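Local coordinates for protein macrophomate synthase intermolecular Diels-Alderase (Macrophoma commelinae, PDB 1IZC) that is a magnesium-binding TIM-barrel protein of the HpcH/HpaI aldolase/citrate lyase family that holds pyruvic acid in its pocket and assembles from six chains, at residues M44-I50 and I271-V277; V98-K104 and A118-P124; L22-G26 and H86-H90; A60-D65 and H91-L97; P249-A254 and Q266-A272. The protein carries 1 engineered substitution. The contacts are given in a common frame with arbitrary orientation. Residue numbers count along the deposited sequence, not the author numbering.

Interaction 1 (M44-I50 and I271-V277)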
# COMPACT_ATOMS: atom_id res chain seq x y z
N MET A 44 24.84 -13.77 -15.78
CA MET A 44 25.16 -13.46 -14.39
C MET A 44 24.03 -12.56 -13.87
O MET A 44 23.80 -11.48 -14.41
CB MET A 44 26.50 -12.73 -14.31
CG MET A 44 27.65 -13.47 -15.01
SD MET A 44 27.89 -15.12 -14.35
CE MET A 44 29.27 -15.68 -15.44
N GLY A 45 23.32 -13.04 -12.85
CA GLY A 45 22.20 -12.28 -12.33
C GLY A 45 22.19 -12.11 -10.82
O GLY A 45 23.16 -12.41 -10.13
N VAL A 46 21.05 -11.63 -10.32
CA VAL A 46 20.89 -11.37 -8.90
C VAL A 46 19.56 -11.92 -8.41
O VAL A 46 18.54 -11.83 -9.11
CB VAL A 46 20.99 -9.83 -8.63
CG1 VAL A 46 19.88 -9.08 -9.37
CG2 VAL A 46 20.94 -9.54 -7.13
N ALA A 47 19.59 -12.52 -7.22
CA ALA A 47 18.39 -13.10 -6.62
C ALA A 47 17.72 -11.97 -5.83
O ALA A 47 18.39 -11.23 -5.12
CB ALA A 47 18.76 -14.26 -5.70
N HIS A 48 16.40 -11.87 -5.98
CA HIS A 48 15.61 -10.78 -5.39
C HIS A 48 14.48 -11.33 -4.52
O HIS A 48 13.48 -11.88 -5.02
CB HIS A 48 15.13 -9.93 -6.58
CG HIS A 48 14.25 -8.76 -6.25
ND1 HIS A 48 14.38 -8.01 -5.10
CD2 HIS A 48 13.32 -8.13 -7.00
CE1 HIS A 48 13.57 -6.97 -5.16
NE2 HIS A 48 12.92 -7.01 -6.31
N GLY A 49 14.66 -11.20 -3.20
CA GLY A 49 13.68 -11.69 -2.23
C GLY A 49 13.08 -10.58 -1.37
O GLY A 49 12.17 -10.84 -0.59
N ILE A 50 13.60 -9.36 -1.50
CA ILE A 50 13.06 -8.23 -0.73
C ILE A 50 11.86 -7.71 -1.51
O ILE A 50 12.00 -7.26 -2.65
CB ILE A 50 14.10 -7.09 -0.62
CG1 ILE A 50 15.31 -7.58 0.19
CG2 ILE A 50 13.47 -5.88 0.06
CD1 ILE A 50 16.51 -6.62 0.17
N ILE A 271 23.73 -17.99 -13.54
CA ILE A 271 24.18 -18.00 -12.16
C ILE A 271 23.80 -16.73 -11.40
O ILE A 271 24.09 -15.63 -11.86
CB ILE A 271 25.72 -18.12 -12.09
CG1 ILE A 271 26.18 -19.31 -12.94
CG2 ILE A 271 26.16 -18.28 -10.64
CD1 ILE A 271 27.71 -19.41 -13.06
N ALA A 272 23.16 -16.89 -10.25
CA ALA A 272 22.81 -15.73 -9.42
C ALA A 272 24.08 -15.51 -8.60
O ALA A 272 24.45 -16.36 -7.79
CB ALA A 272 21.64 -16.07 -8.52
N VAL A 273 24.75 -14.38 -8.83
CA VAL A 273 26.01 -14.11 -8.14
C VAL A 273 25.90 -13.25 -6.89
O VAL A 273 26.91 -12.98 -6.24
CB VAL A 273 27.04 -13.47 -9.11
CG1 VAL A 273 27.33 -14.45 -10.27
CG2 VAL A 273 26.53 -12.15 -9.63
N GLN A 274 24.69 -12.84 -6.55
CA GLN A 274 24.46 -12.04 -5.35
C GLN A 274 22.98 -12.24 -5.00
O GLN A 274 22.17 -12.57 -5.87
CB GLN A 274 24.79 -10.57 -5.66
CG GLN A 274 25.32 -9.72 -4.51
CD GLN A 274 26.10 -10.50 -3.47
OE1 GLN A 274 25.53 -11.06 -2.53
NE2 GLN A 274 27.42 -10.53 -3.61
N PHE A 275 22.65 -12.08 -3.72
CA PHE A 275 21.28 -12.27 -3.24
C PHE A 275 21.00 -11.01 -2.44
O PHE A 275 21.79 -10.63 -1.56
CB PHE A 275 21.27 -13.53 -2.38
CG PHE A 275 22.09 -14.65 -2.99
CD1 PHE A 275 23.48 -14.63 -2.89
CD2 PHE A 275 21.48 -15.63 -3.77
CE1 PHE A 275 24.27 -15.57 -3.58
CE2 PHE A 275 22.25 -16.57 -4.46
CZ PHE A 275 23.65 -16.54 -4.37
N ASP A 276 19.90 -10.32 -2.74
CA ASP A 276 19.67 -9.07 -2.05
C ASP A 276 19.57 -9.15 -0.54
O ASP A 276 20.24 -8.37 0.15
CB ASP A 276 18.49 -8.29 -2.68
CG ASP A 276 17.14 -9.00 -2.59
OD1 ASP A 276 17.05 -10.15 -2.13
OD2 ASP A 276 16.16 -8.35 -2.99
N VAL A 277 18.81 -10.09 0.01
CA VAL A 277 18.69 -10.15 1.47
C VAL A 277 19.99 -10.51 2.18
O VAL A 277 20.46 -9.77 3.07
CB VAL A 277 17.59 -11.16 1.89
CG1 VAL A 277 17.53 -11.26 3.41
CG2 VAL A 277 16.25 -10.71 1.35

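Interaction 2 (V98-K104 and A118-P124). With PYR (pyruvic acid), chain C.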
# COMPACT_ATOMS: atom_id res chain seq x y z
N VAL A 98 13.79 -11.39 -16.70
CA VAL A 98 13.23 -11.73 -15.40
C VAL A 98 12.85 -13.20 -15.30
O VAL A 98 12.16 -13.73 -16.17
CB VAL A 98 11.97 -10.88 -15.08
CG1 VAL A 98 11.38 -11.32 -13.75
CG2 VAL A 98 12.32 -9.41 -15.07
N ILE A 99 13.34 -13.84 -14.25
CA ILE A 99 13.05 -15.25 -13.97
C ILE A 99 12.31 -15.24 -12.65
O ILE A 99 12.71 -14.53 -11.70
CB ILE A 99 14.34 -16.08 -13.85
CG1 ILE A 99 15.08 -16.06 -15.19
CG2 ILE A 99 14.00 -17.52 -13.43
CD1 ILE A 99 16.54 -16.52 -15.09
N VAL A 100 11.23 -16.01 -12.56
CA VAL A 100 10.45 -16.02 -11.34
C VAL A 100 10.28 -17.43 -10.83
O VAL A 100 9.89 -18.32 -11.59
CB VAL A 100 9.03 -15.42 -11.56
CG1 VAL A 100 8.23 -15.49 -10.25
CG2 VAL A 100 9.14 -13.98 -12.03
N ARG A 101 10.62 -17.65 -9.57
CA ARG A 101 10.37 -18.96 -8.98
C ARG A 101 9.01 -18.81 -8.32
O ARG A 101 8.83 -17.99 -7.41
CB ARG A 101 11.38 -19.38 -7.93
CG ARG A 101 10.81 -20.59 -7.20
CD ARG A 101 11.76 -21.28 -6.35
NE ARG A 101 12.12 -20.52 -5.16
CZ ARG A 101 13.03 -20.96 -4.31
NH1 ARG A 101 13.64 -22.12 -4.57
NH2 ARG A 101 13.36 -20.26 -3.24
N VAL A 102 8.06 -19.61 -8.77
CA VAL A 102 6.71 -19.52 -8.27
C VAL A 102 6.36 -20.60 -7.27
O VAL A 102 7.06 -21.60 -7.15
CB VAL A 102 5.70 -19.65 -9.44
CG1 VAL A 102 5.94 -18.53 -10.45
CG2 VAL A 102 5.87 -21.01 -10.13
N PRO A 103 5.28 -20.39 -6.50
CA PRO A 103 4.86 -21.41 -5.53
C PRO A 103 4.44 -22.58 -6.44
O PRO A 103 3.84 -22.35 -7.48
CB PRO A 103 3.66 -20.77 -4.84
CG PRO A 103 3.89 -19.29 -5.00
CD PRO A 103 4.46 -19.17 -6.39
N LYS A 104 4.71 -23.82 -6.04
CA LYS A 104 4.38 -24.95 -6.90
C LYS A 104 2.93 -25.12 -7.40
O LYS A 104 2.72 -25.63 -8.52
CB LYS A 104 4.82 -26.25 -6.23
CG LYS A 104 4.84 -27.42 -7.21
CD LYS A 104 5.24 -28.70 -6.52
CE LYS A 104 5.70 -29.74 -7.52
NZ LYS A 104 5.90 -31.02 -6.77
N ALA A 118 7.60 -11.97 -17.27
CA ALA A 118 8.68 -12.88 -16.86
C ALA A 118 9.07 -13.76 -18.04
O ALA A 118 8.20 -14.28 -18.73
CB ALA A 118 8.23 -13.75 -15.68
N ALA A 119 10.37 -13.94 -18.25
CA ALA A 119 10.86 -14.76 -19.36
C ALA A 119 11.19 -16.19 -18.94
O ALA A 119 11.38 -17.06 -19.79
CB ALA A 119 12.10 -14.11 -19.98
N GLY A 120 11.26 -16.43 -17.64
CA GLY A 120 11.56 -17.76 -17.14
C GLY A 120 10.79 -18.06 -15.87
O GLY A 120 10.58 -17.19 -15.02
N ILE A 121 10.34 -19.30 -15.74
CA ILE A 121 9.61 -19.74 -14.56
C ILE A 121 10.35 -20.94 -13.98
O ILE A 121 10.62 -21.92 -14.68
CB ILE A 121 8.17 -20.17 -14.92
CG1 ILE A 121 7.39 -18.99 -15.51
CG2 ILE A 121 7.47 -20.74 -13.70
CD1 ILE A 121 7.09 -17.84 -14.52
N VAL A 122 10.70 -20.85 -12.70
CA VAL A 122 11.35 -21.95 -12.00
C VAL A 122 10.28 -22.63 -11.15
O VAL A 122 9.56 -21.98 -10.38
CB VAL A 122 12.51 -21.45 -11.10
CG1 VAL A 122 13.04 -22.62 -10.24
CG2 VAL A 122 13.62 -20.86 -11.96
N ILE A 123 10.16 -23.94 -11.31
CA ILE A 123 9.15 -24.72 -10.60
C ILE A 123 9.80 -25.46 -9.45
O ILE A 123 10.65 -26.33 -9.66
CB ILE A 123 8.53 -25.78 -11.55
CG1 ILE A 123 7.97 -25.10 -12.80
CG2 ILE A 123 7.42 -26.56 -10.80
CD1 ILE A 123 7.76 -26.08 -13.95
N PRO A 124 9.41 -25.13 -8.21
CA PRO A 124 10.04 -25.84 -7.10
C PRO A 124 9.53 -27.26 -6.85
O PRO A 124 8.44 -27.64 -7.27
CB PRO A 124 9.80 -24.92 -5.91
CG PRO A 124 8.47 -24.28 -6.22
CD PRO A 124 8.49 -24.08 -7.74
C PYR C . 16.79 -24.85 -1.90
O PYR C . 15.90 -25.49 -1.31
OXT PYR C . 18.02 -24.96 -1.66
CA PYR C . 16.25 -23.92 -2.96
O3 PYR C . 15.04 -23.80 -3.21
CB PYR C . 17.28 -23.17 -3.68

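Interaction 3 (L22-G26 and H86-H90)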
# COMPACT_ATOMS: atom_id res chain seq x y z
N LEU A 22 8.80 -3.44 -23.50
CA LEU A 22 9.38 -3.94 -22.26
C LEU A 22 8.39 -4.52 -21.26
O LEU A 22 8.78 -4.98 -20.19
CB LEU A 22 10.25 -2.86 -21.62
CG LEU A 22 11.43 -2.42 -22.50
CD1 LEU A 22 12.17 -1.30 -21.79
CD2 LEU A 22 12.37 -3.59 -22.78
N THR A 23 7.11 -4.51 -21.63
CA THR A 23 6.04 -5.09 -20.84
C THR A 23 5.91 -6.57 -21.23
O THR A 23 5.09 -7.30 -20.66
CB THR A 23 4.69 -4.41 -21.11
OG1 THR A 23 4.53 -4.25 -22.53
CG2 THR A 23 4.63 -3.05 -20.43
N TYR A 24 6.71 -6.98 -22.20
CA TYR A 24 6.71 -8.37 -22.66
C TYR A 24 8.06 -9.02 -22.37
O TYR A 24 9.08 -8.34 -22.28
CB TYR A 24 6.38 -8.45 -24.16
CG TYR A 24 4.90 -8.39 -24.39
CD1 TYR A 24 4.24 -7.18 -24.54
CD2 TYR A 24 4.13 -9.56 -24.35
CE1 TYR A 24 2.85 -7.12 -24.64
CE2 TYR A 24 2.74 -9.51 -24.45
CZ TYR A 24 2.11 -8.29 -24.60
OH TYR A 24 0.73 -8.24 -24.72
N PRO A 25 8.08 -10.36 -22.22
CA PRO A 25 9.35 -11.02 -21.91
C PRO A 25 10.44 -10.93 -22.96
O PRO A 25 10.17 -11.03 -24.16
CB PRO A 25 8.94 -12.47 -21.68
CG PRO A 25 7.84 -12.65 -22.68
CD PRO A 25 7.03 -11.34 -22.50
N GLY A 26 11.66 -10.73 -22.49
CA GLY A 26 12.80 -10.70 -23.38
C GLY A 26 13.07 -12.14 -23.77
O GLY A 26 12.50 -13.07 -23.18
N HIS A 86 7.94 -5.48 -14.07
CA HIS A 86 7.99 -4.34 -14.98
C HIS A 86 9.23 -3.50 -14.66
O HIS A 86 9.96 -3.10 -15.55
CB HIS A 86 6.78 -3.42 -14.81
CG HIS A 86 5.56 -3.85 -15.56
ND1 HIS A 86 4.39 -3.13 -15.54
CD2 HIS A 86 5.34 -4.92 -16.37
CE1 HIS A 86 3.49 -3.74 -16.31
NE2 HIS A 86 4.05 -4.82 -16.82
N ALA A 87 9.45 -3.21 -13.38
CA ALA A 87 10.61 -2.38 -13.03
C ALA A 87 11.94 -3.00 -13.44
O ALA A 87 12.84 -2.30 -13.93
CB ALA A 87 10.61 -2.08 -11.53
N ALA A 88 12.09 -4.31 -13.25
CA ALA A 88 13.35 -4.97 -13.64
C ALA A 88 13.65 -4.76 -15.12
O ALA A 88 14.78 -4.44 -15.50
CB ALA A 88 13.28 -6.47 -13.33
N GLN A 89 12.65 -4.97 -15.96
CA GLN A 89 12.87 -4.82 -17.38
C GLN A 89 12.96 -3.37 -17.85
O GLN A 89 13.77 -3.06 -18.70
CB GLN A 89 11.80 -5.58 -18.18
CG GLN A 89 11.96 -7.10 -18.05
CD GLN A 89 11.47 -7.86 -19.28
OE1 GLN A 89 12.25 -8.55 -19.95
NE2 GLN A 89 10.18 -7.76 -19.56
N HIS A 90 12.15 -2.49 -17.28
CA HIS A 90 12.18 -1.09 -17.72
C HIS A 90 13.38 -0.31 -17.20
O HIS A 90 13.99 0.45 -17.95
CB HIS A 90 10.87 -0.37 -17.32
CG HIS A 90 9.66 -0.85 -18.07
ND1 HIS A 90 9.15 -0.19 -19.16
CD2 HIS A 90 8.89 -1.95 -17.90
CE1 HIS A 90 8.11 -0.86 -19.64
NE2 HIS A 90 7.93 -1.93 -18.89
O HOH W 1 8.23 -6.46 -17.91
O HOH W 2 3.03 -6.61 -18.88

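Interaction 4 (A60-D65 and H91-L97)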
# COMPACT_ATOMS: atom_id res chain seq x y z
N ALA A 60 18.03 -3.36 -10.88
CA ALA A 60 17.98 -3.23 -12.34
C ALA A 60 19.01 -2.23 -12.86
O ALA A 60 19.57 -2.42 -13.94
CB ALA A 60 16.57 -2.82 -12.80
N ALA A 61 19.27 -1.18 -12.09
CA ALA A 61 20.23 -0.16 -12.52
C ALA A 61 21.67 -0.68 -12.59
O ALA A 61 22.52 -0.05 -13.23
CB ALA A 61 20.14 1.08 -11.61
N THR A 62 21.95 -1.81 -11.94
CA THR A 62 23.30 -2.38 -11.98
C THR A 62 23.47 -3.25 -13.24
O THR A 62 24.53 -3.82 -13.47
CB THR A 62 23.64 -3.25 -10.75
OG1 THR A 62 22.83 -4.44 -10.75
CG2 THR A 62 23.40 -2.45 -9.45
N LYS A 63 22.39 -3.35 -14.01
CA LYS A 63 22.37 -4.09 -15.26
C LYS A 63 22.75 -5.57 -15.23
O LYS A 63 23.62 -6.02 -15.98
CB LYS A 63 23.22 -3.33 -16.30
CG LYS A 63 22.60 -1.97 -16.65
CD LYS A 63 23.37 -1.19 -17.72
CE LYS A 63 24.47 -0.32 -17.12
NZ LYS A 63 25.58 -1.13 -16.52
N PRO A 64 22.09 -6.36 -14.37
CA PRO A 64 22.40 -7.79 -14.30
C PRO A 64 21.80 -8.44 -15.55
O PRO A 64 20.91 -7.86 -16.19
CB PRO A 64 21.67 -8.24 -13.04
CG PRO A 64 20.42 -7.40 -13.11
CD PRO A 64 21.00 -6.02 -13.44
N ASP A 65 22.29 -9.62 -15.92
CA ASP A 65 21.75 -10.31 -17.08
C ASP A 65 20.33 -10.78 -16.78
O ASP A 65 19.54 -11.03 -17.68
CB ASP A 65 22.64 -11.50 -17.47
CG ASP A 65 24.02 -11.07 -17.94
OD1 ASP A 65 24.12 -9.96 -18.51
OD2 ASP A 65 24.98 -11.85 -17.77
N HIS A 91 13.74 -0.48 -15.93
CA HIS A 91 14.87 0.24 -15.36
C HIS A 91 16.25 -0.27 -15.81
O HIS A 91 17.29 0.35 -15.52
CB HIS A 91 14.75 0.30 -13.84
CG HIS A 91 13.76 1.32 -13.37
ND1 HIS A 91 12.41 1.28 -13.70
CD2 HIS A 91 13.92 2.44 -12.62
CE1 HIS A 91 11.80 2.34 -13.17
NE2 HIS A 91 12.70 3.06 -12.52
N SER A 92 16.28 -1.41 -16.50
CA SER A 92 17.52 -1.94 -17.06
C SER A 92 17.42 -1.73 -18.58
O SER A 92 18.31 -2.13 -19.34
CB SER A 92 17.66 -3.44 -16.80
OG SER A 92 16.65 -4.15 -17.49
N GLU A 93 16.33 -1.09 -19.00
CA GLU A 93 16.01 -0.82 -20.41
C GLU A 93 16.12 -2.08 -21.26
O GLU A 93 16.65 -2.06 -22.37
CB GLU A 93 16.87 0.31 -21.00
CG GLU A 93 16.58 1.64 -20.29
CD GLU A 93 17.01 2.86 -21.09
OE1 GLU A 93 16.52 3.02 -22.23
OE2 GLU A 93 17.82 3.66 -20.58
N GLY A 94 15.62 -3.18 -20.70
CA GLY A 94 15.60 -4.44 -21.40
C GLY A 94 16.81 -5.35 -21.26
O GLY A 94 16.79 -6.48 -21.75
N ARG A 95 17.85 -4.87 -20.60
CA ARG A 95 19.04 -5.70 -20.44
C ARG A 95 18.87 -6.84 -19.43
O ARG A 95 19.50 -7.89 -19.56
CB ARG A 95 20.24 -4.84 -20.05
CG ARG A 95 21.51 -5.64 -19.81
CD ARG A 95 22.72 -4.72 -19.84
NE ARG A 95 23.91 -5.33 -19.24
CZ ARG A 95 25.07 -4.69 -19.12
NH1 ARG A 95 25.18 -3.44 -19.56
NH2 ARG A 95 26.10 -5.29 -18.55
N SER A 96 18.01 -6.63 -18.43
CA SER A 96 17.78 -7.65 -17.40
C SER A 96 16.54 -8.48 -17.62
O SER A 96 15.42 -8.00 -17.44
CB SER A 96 17.68 -6.99 -16.02
OG SER A 96 18.80 -6.14 -15.79
N LEU A 97 16.73 -9.74 -17.99
CA LEU A 97 15.59 -10.63 -18.17
C LEU A 97 15.06 -10.99 -16.78
O LEU A 97 15.79 -10.91 -15.80
CB LEU A 97 16.03 -11.89 -18.91
CG LEU A 97 16.61 -11.55 -20.28
CD1 LEU A 97 17.07 -12.82 -20.96
CD2 LEU A 97 15.54 -10.83 -21.13
O HOH W 3 27.09 -3.39 -17.11

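Interaction 5 (P249-A254 and Q266-A272)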
# COMPACT_ATOMS: atom_id res chain seq x y z
N PRO A 249 20.90 -26.47 -19.85
CA PRO A 249 21.81 -25.68 -19.02
C PRO A 249 21.36 -25.68 -17.57
O PRO A 249 20.17 -25.76 -17.29
CB PRO A 249 21.73 -24.29 -19.64
CG PRO A 249 20.29 -24.22 -20.08
CD PRO A 249 20.06 -25.60 -20.69
N ILE A 250 22.32 -25.59 -16.66
CA ILE A 250 21.99 -25.57 -15.24
C ILE A 250 21.88 -24.12 -14.75
O ILE A 250 22.63 -23.24 -15.18
CB ILE A 250 23.05 -26.31 -14.40
CG1 ILE A 250 23.11 -27.78 -14.83
CG2 ILE A 250 22.72 -26.21 -12.91
CD1 ILE A 250 24.24 -28.56 -14.19
N PHE A 251 20.90 -23.90 -13.87
CA PHE A 251 20.62 -22.61 -13.25
C PHE A 251 21.01 -22.78 -11.79
O PHE A 251 20.65 -23.79 -11.18
CB PHE A 251 19.13 -22.30 -13.29
CG PHE A 251 18.64 -21.76 -14.59
CD1 PHE A 251 18.85 -22.45 -15.78
CD2 PHE A 251 17.91 -20.57 -14.62
CE1 PHE A 251 18.34 -21.96 -16.99
CE2 PHE A 251 17.40 -20.07 -15.81
CZ PHE A 251 17.61 -20.77 -17.00
N GLY A 252 21.72 -21.82 -11.22
CA GLY A 252 22.09 -21.97 -9.82
C GLY A 252 22.62 -20.70 -9.21
O GLY A 252 22.59 -19.64 -9.83
N GLY A 253 23.13 -20.80 -7.98
CA GLY A 253 23.67 -19.63 -7.31
C GLY A 253 25.13 -19.83 -6.98
O GLY A 253 25.61 -20.95 -6.94
N ALA A 254 25.86 -18.74 -6.77
CA ALA A 254 27.26 -18.84 -6.42
C ALA A 254 27.45 -18.28 -5.01
O ALA A 254 27.31 -17.08 -4.81
CB ALA A 254 28.11 -18.07 -7.40
N GLN A 266 30.97 -26.97 -14.79
CA GLN A 266 29.99 -27.97 -14.40
C GLN A 266 28.71 -27.91 -15.23
O GLN A 266 27.83 -28.75 -15.08
CB GLN A 266 29.63 -27.81 -12.93
CG GLN A 266 30.76 -28.14 -11.98
CD GLN A 266 30.37 -27.90 -10.54
OE1 GLN A 266 29.38 -28.45 -10.06
NE2 GLN A 266 31.14 -27.07 -9.85
N GLY A 267 28.60 -26.90 -16.09
CA GLY A 267 27.42 -26.79 -16.92
C GLY A 267 26.44 -25.68 -16.55
O GLY A 267 25.37 -25.60 -17.16
N TYR A 268 26.77 -24.85 -15.57
CA TYR A 268 25.85 -23.76 -15.21
C TYR A 268 25.92 -22.68 -16.28
O TYR A 268 27.01 -22.27 -16.66
CB TYR A 268 26.21 -23.14 -13.86
CG TYR A 268 25.98 -24.02 -12.65
CD1 TYR A 268 26.58 -25.28 -12.56
CD2 TYR A 268 25.21 -23.59 -11.57
CE1 TYR A 268 26.43 -26.07 -11.44
CE2 TYR A 268 25.05 -24.38 -10.43
CZ TYR A 268 25.67 -25.63 -10.38
OH TYR A 268 25.54 -26.43 -9.27
N ARG A 269 24.77 -22.20 -16.74
CA ARG A 269 24.76 -21.14 -17.75
C ARG A 269 23.92 -19.94 -17.29
O ARG A 269 23.76 -18.97 -18.03
CB ARG A 269 24.25 -21.67 -19.09
CG ARG A 269 25.14 -22.78 -19.66
CD ARG A 269 26.50 -22.26 -20.14
NE ARG A 269 27.33 -23.35 -20.65
CZ ARG A 269 28.19 -24.05 -19.92
NH1 ARG A 269 28.36 -23.77 -18.64
NH2 ARG A 269 28.89 -25.05 -20.47
N ALA A 270 23.40 -20.01 -16.08
CA ALA A 270 22.63 -18.89 -15.49
C ALA A 270 22.98 -18.98 -14.03
O ALA A 270 22.60 -19.93 -13.35
CB ALA A 270 21.14 -19.08 -15.70
N ILE A 271 23.73 -17.99 -13.54
CA ILE A 271 24.18 -18.00 -12.16
C ILE A 271 23.80 -16.73 -11.40
O ILE A 271 24.09 -15.63 -11.86
CB ILE A 271 25.72 -18.12 -12.09
CG1 ILE A 271 26.18 -19.31 -12.94
CG2 ILE A 271 26.16 -18.28 -10.64
CD1 ILE A 271 27.71 -19.41 -13.06
N ALA A 272 23.16 -16.89 -10.25
CA ALA A 272 22.81 -15.73 -9.42
C ALA A 272 24.08 -15.51 -8.60
O ALA A 272 24.45 -16.36 -7.79
CB ALA A 272 21.64 -16.07 -8.52

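Interaction 1 (M44-I50 and I271-V277)
Asp276 has the largest area covered by this contact. It is in the first turn of helix 276-295, and its carboxylate gathers the end of strand 43-48 and the loop after it. Asp276 OD1 accepts Gly49 N at 2.8 Å. Asp276 OD2 accepts His48 ND1 at 2.8 Å and Ile50 N at 3.1 Å. The far side of the same imidazole, His48 NE2, bonds to Thr56, so the ring is fixed from both nitrogens. Ala47 is next. Both of its polar main-chain atoms bond to the neighbouring strand and its continuation: Ala47 N donates to Gln274 O (2.9 Å) and Ala47 O accepts Asp276 N (3.0 Å). Its methyl packs on Phe275, with Ala47 CB 3.6 Å from Phe275 CD2. At the other end Met44 lies on the opposite sheet face, with Met44 SD 4.2 Å from Val273 CG1 and 4.3 Å from Ile271 CB. Helix 260-265 covers this face. Between them Gly45 N donates to Ile271 O at 2.9 Å, and Gly45 O accepts Val273 N at 2.8 Å. The side chain of Phe275 is about 8 Å from a bound pyruvic acid. Pairing of the first and last strands, in parallel and far apart in sequence, closes the eight-stranded TIM barrel.

Interaction 2 (V98-K104 and A118-P124)
Pro124 is the main bump. Its ring fills the hollow made by the backbone of Val102 and the side chains of Arg101 and Lys104. Pro124 CD comes to 2.9 Å from Val102 O, and Pro124 CB lies 4.2 Å from Arg101 CD. On the face that carries Arg101 and Val122, Ile99 leans into the space beside Gly120, where a side chain would be tight. Its methyl also meets the next residue on that face, with Ile99 CG2 3.7 Å from Val122 CG2. The two parallel strands belong to one beta-alpha-beta unit of the TIM barrel, with helix 107-116 between them. On the other face Ile121 wedges between Val100 and Val102, with Ile121 CG2 3.9 Å from Val102 CG2. Ala118 CB fits against Val100 CG2 at 3.8 Å. The backbones are joined by Val100 N to Gly120 O (2.8 Å) and Val122 N to Val100 O (2.9 Å). Arg101 reaches beyond the strand end into the pocket, where Arg101 NH1 donates to O3 of pyruvic acid at 2.6 Å. Asp70 forms a salt bridge with the same guanidinium.

Interaction 3 (L22-G26 and H86-H90)
The amide of Gln89 holds the loop to the helix. Gln89 NE2 donates to Tyr24 O at 3.0 Å. Gln89 OE1 receives a weak bond from Gly26 N at 3.4 Å. One side chain thus meets both a carbonyl and an amide of the loop backbone. Two waters extend the polar seam. Water 1 donates to Leu22 O (2.8 Å) and accepts from Gln89 NE2 (2.9 Å). Water 2 donates to Thr23 O (2.8 Å) and is hydrogen-bonded to His86 NE2 (2.9 Å). His86 ND1 on the other side of that ring bonds to Lys57 of a neighbouring subunit. Packing surrounds this seam. Leu22 lies over the face of the His90 ring, with Leu22 CB 3.7 Å from the ring centroid, in a CH-pi contact. The His90 ring is also stacked on His91 of that neighbouring subunit. Thr23 CG2 sits over a face of the His86 ring, 4.1 Å from His86 NE2. The loop leads into helix 28-37, whose side chains touch Leu97 and Pro249, beside the beginnings of barrel strands. The arrangement is an N-terminal extension running across an outer helix of a TIM barrel, tied to it by a side-chain amide that pairs with loop backbone.

Interaction 4 (A60-D65 and H91-L97)
This contact joins a helix end and its following loop to a second loop, at the end of the TIM barrel where its strands begin. The first loop leads from helix 53-61 into strand 66-70, the second from helix 78-91 into strand 97-101. Ser96 OG donates to Pro64 O at 2.8 Å. Leu97 N donates to Asp65 O at 3.1 Å, which brings the two loops together as they enter the sheet. Helix 78-91 ends in a Schellman motif at Glu93, within a type I' turn from Ser92 to Arg95. Ser92 OG accepts Ser96 N at 3.0 Å and also bonds to Ala88 O. Ala60 CB packs on His91 CB at 3.8 Å. Arg95 lays its guanidinium against Lys63, with Lys63 CB over one face. The Asp65 carboxylate bonds to Met44 N and forms a salt bridge with Arg292 of a neighbouring subunit. Lys63 NZ and Arg95 NH1 are 3.8 Å apart and should repel. Water 3 accepts from Lys63 NZ at 2.8 Å and weakly from Arg95 NH2 at 2.6 Å. The attraction therefore rests on main-chain carbonyls as acceptors, and the paired cations share a water.

Interaction 5 (P249-A254 and Q266-A272)
Ile250 and Tyr268 form the apolar centre. Ile250 CG2 sits almost squarely over the Tyr268 ring, 3.7 Å from its centroid, in a CH-pi contact. The edge of the same ring meets Gly252, with Tyr268 CE2 3.9 Å from Gly252 CA. A side chain at Gly252 would collide with the ring. Helix 230-245 covers this face through Phe239 and Met236. Farther along on the Tyr268 face, Ile271 CG2 packs on Ala254 CB at 3.8 Å. On the opposite sheet face Ala270 CB lies over the Phe251 ring, 3.7 Å from its centroid. The two strands are parallel neighbours in a beta-alpha-beta unit, the last of the TIM barrel, with helix 260-265 as the connection. A beta bulge shifts the register by one residue between Ile250 and Phe251. There Ile250 O accepts Arg269 N at 2.8 Å and, weakly, Ala270 N at 3.4 Å. Beyond the bulge the pairing is regular: Gly252 N donates to Ala270 O (3.0 Å), Ala272 N to Gly252 O (2.8 Å) and Ala254 N to Ala272 O (2.9 Å). At the other end Ile250 N donates to Gly267 O at 3.1 Å. Gly267 ends helix 260-265 in a Schellman motif with positive phi. At the polar edge Arg269 folds back, and Arg269 NH1 donates to Tyr268 O at 2.8 Å and also bonds to Ile264 O.

In the fold
Interactions 1, 2 and 5 belong to the barrel wall. Interactions 1 and 5 share Ile271 and Ala272, so strand 271-275 pairs on both edges. Interactions 2 and 5 meet where Ile99 CD1 lies 3.7 Å from Phe251 CE2. Interaction 4 joins interaction 1 through a probable hydrogen bond from Met44 N to Asp65 OD2 (2.8 Å). Interactions 3 and 4 have centres about 9 Å apart, are linked by Gln89 O and Gly94 N (2.7 Å, probable hydrogen bond), and both touch the same neighbouring subunit. Interaction 2 reaches the pocket directly: the Arg101 side chain is about 4 Å from a bound magnesium ion. Glu185 and Asp211 belong to the magnesium site.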